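Lectin (Trichosanthes anguina, PDB 4HR6) forms the short A alpha chain of a three-chain, nontoxic, carbohydrate-binding seed lectin homologous to type II ribosome-inactivating proteins. Local coordinates at residues G25-R30 against V36-L41. Numbering follows the deposited sequence.
Sequences GSETYR and VLKHSL
Y29 and V36 meet through two first torsions. Chi1 of Y29 (-172°) swings CG away from the backbone N and lays the ring beside V36. V36 CG2 lies beside its backbone N and anti to the carbonyl carbon. V36 CG2 sits over the centre of one ring face, 3.8 Å from the Y29 centroid, in a CH-pi contact. The backbones join beside it, where V36 N donates to Y29 O at 3.0 Å in a nearly straight bond (174°). V36 O accepts from S26 N, on strand 25-26, at 2.9 Å. V36 thus bonds to both sides of the corner at E27 and T28. S26 OG braces that corner. S26 OG accepts from Y29 N at 2.8 Å, three residues on, which makes an ST motif. T28 N adds a weak bond to the same oxygen. Further along, the extended K38 chain passes S26, with K38 CG 3.7 Å from S26 CA, and K38 CE lies against G25 O. K38 NZ bonds to E23 O, near the end of helix 10-24. K38 NZ also forms a longer salt bridge to E27 OE1 at 3.3 Å, whose hydrogen bond is weak. The ammonium so lies between the helix end and the corner, held mainly by the former. G25 and L37 form an antiparallel non-hydrogen-bonded pair. Another chain of the lectin holds the far end of Y29: its OH bonds to C202 O and V204 N of that chain, and Y200 there packs on both Y29 and V36. The contact therefore links the exit of helix 10-24, through strand 25-26, to the antiparallel hairpin of strands 29-31 and 34-37.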
loop_
_atom_site.group_PDB
_atom_site.type_symbol
_atom_site.label_atom_id
_atom_site.label_comp_id
_atom_site.label_asym_id
_atom_site.label_seq_id
_atom_site.Cartn_x
_atom_site.Cartn_y
_atom_site.Cartn_z
ATOM N N GLY A 25 -14.511 8.279 2.123
ATOM C CA GLY A 25 -13.394 8.431 3.025
ATOM C C GLY A 25 -13.510 9.694 3.861
ATOM O O GLY A 25 -13.851 10.760 3.348
ATOM N N SER A 26 -13.230 9.567 5.154
ATOM C CA SER A 26 -13.259 10.698 6.072
ATOM C C SER A 26 -12.246 11.746 5.643
ATOM O O SER A 26 -11.105 11.416 5.297
ATOM C CB SER A 26 -12.933 10.249 7.499
ATOM O OG SER A 26 -12.829 11.362 8.387
ATOM N N GLU A 27 -12.676 13.006 5.667
ATOM C CA GLU A 27 -11.775 14.132 5.429
ATOM C C GLU A 27 -10.807 14.306 6.599
ATOM O O GLU A 27 -9.662 14.680 6.392
ATOM C CB GLU A 27 -12.558 15.438 5.195
ATOM C CG GLU A 27 -13.153 15.598 3.791
ATOM C CD GLU A 27 -14.676 15.531 3.751
ATOM O OE1 GLU A 27 -15.223 14.827 2.869
ATOM O OE2 GLU A 27 -15.330 16.194 4.586
ATOM N N THR A 28 -11.254 13.995 7.815
ATOM C CA THR A 28 -10.482 14.304 9.025
ATOM C C THR A 28 -9.778 13.099 9.693
ATOM O O THR A 28 -8.654 13.240 10.185
ATOM C CB THR A 28 -11.376 15.014 10.058
ATOM O OG1 THR A 28 -12.439 14.141 10.459
ATOM C CG2 THR A 28 -11.977 16.286 9.456
ATOM N N TYR A 29 -10.419 11.927 9.703
ATOM C CA TYR A 29 -9.873 10.764 10.400
ATOM C C TYR A 29 -9.062 9.873 9.450
ATOM O O TYR A 29 -9.618 9.060 8.707
ATOM C CB TYR A 29 -10.998 9.998 11.113
ATOM C CG TYR A 29 -10.557 8.880 12.038
ATOM C CD1 TYR A 29 -9.259 8.808 12.548
ATOM C CD2 TYR A 29 -11.457 7.901 12.427
ATOM C CE1 TYR A 29 -8.879 7.773 13.391
ATOM C CE2 TYR A 29 -11.085 6.863 13.266
ATOM C CZ TYR A 29 -9.804 6.801 13.752
ATOM O OH TYR A 29 -9.447 5.755 14.578
ATOM N N ARG A 30 -7.739 10.046 9.501
ATOM C CA ARG A 30 -6.782 9.367 8.636
ATOM C C ARG A 30 -5.619 8.855 9.456
ATOM O O ARG A 30 -5.194 9.504 10.398
ATOM C CB ARG A 30 -6.224 10.332 7.584
ATOM C CG ARG A 30 -7.197 10.721 6.485
ATOM C CD ARG A 30 -6.679 11.896 5.670
ATOM N NE ARG A 30 -7.736 12.464 4.830
ATOM C CZ ARG A 30 -7.837 12.325 3.506
ATOM N NH1 ARG A 30 -6.936 11.631 2.813
ATOM N NH2 ARG A 30 -8.856 12.892 2.864
ATOM N N VAL A 36 -10.151 6.556 7.075
ATOM C CA VAL A 36 -11.136 5.647 7.619
ATOM C C VAL A 36 -12.468 6.028 7.006
ATOM O O VAL A 36 -12.690 7.194 6.737
ATOM C CB VAL A 36 -11.242 5.777 9.149
ATOM C CG1 VAL A 36 -12.210 4.729 9.697
ATOM C CG2 VAL A 36 -9.868 5.635 9.795
ATOM N N LEU A 37 -13.334 5.046 6.749
ATOM C CA LEU A 37 -14.648 5.327 6.200
ATOM C C LEU A 37 -15.436 6.228 7.131
ATOM O O LEU A 37 -15.335 6.120 8.364
ATOM C CB LEU A 37 -15.447 4.049 5.961
ATOM C CG LEU A 37 -14.917 3.147 4.853
ATOM C CD1 LEU A 37 -15.465 1.738 4.977
ATOM C CD2 LEU A 37 -15.261 3.750 3.511
ATOM N N LYS A 38 -16.220 7.117 6.535
ATOM C CA LYS A 38 -17.097 8.011 7.292
ATOM C C LYS A 38 -18.176 7.227 7.995
ATOM O O LYS A 38 -18.580 6.172 7.529
ATOM C CB LYS A 38 -17.793 8.991 6.353
ATOM C CG LYS A 38 -16.897 10.024 5.720
ATOM C CD LYS A 38 -17.720 10.972 4.851
ATOM C CE LYS A 38 -16.810 11.887 4.055
ATOM N NZ LYS A 38 -17.569 12.553 2.978
ATOM N N HIS A 39 -18.690 7.777 9.083
ATOM C CA HIS A 39 -19.777 7.124 9.825
ATOM C C HIS A 39 -21.148 7.409 9.210
ATOM O O HIS A 39 -22.068 6.605 9.326
ATOM C CB HIS A 39 -19.756 7.552 11.290
ATOM C CG HIS A 39 -20.014 9.007 11.510
ATOM N ND1 HIS A 39 -19.026 9.960 11.410
ATOM C CD2 HIS A 39 -21.146 9.669 11.852
ATOM C CE1 HIS A 39 -19.542 11.152 11.658
ATOM N NE2 HIS A 39 -20.828 11.001 11.929
ATOM N N SER A 40 -21.277 8.573 8.584
ATOM C CA SER A 40 -22.499 8.949 7.907
ATOM C C SER A 40 -22.212 9.938 6.759
ATOM O O SER A 40 -21.113 10.496 6.650
ATOM C CB SER A 40 -23.510 9.532 8.909
ATOM O OG SER A 40 -23.144 10.846 9.321
ATOM N N LEU A 41 -23.211 10.122 5.905
ATOM C CA LEU A 41 -23.161 11.080 4.811
ATOM C C LEU A 41 -24.122 12.231 5.104
ATOM O O LEU A 41 -23.787 13.164 5.841
ATOM C CB LEU A 41 -23.556 10.383 3.511
ATOM C CG LEU A 41 -22.730 9.141 3.164
ATOM C CD1 LEU A 41 -23.361 8.383 2.009
ATOM C CD2 LEU A 41 -21.296 9.518 2.838
#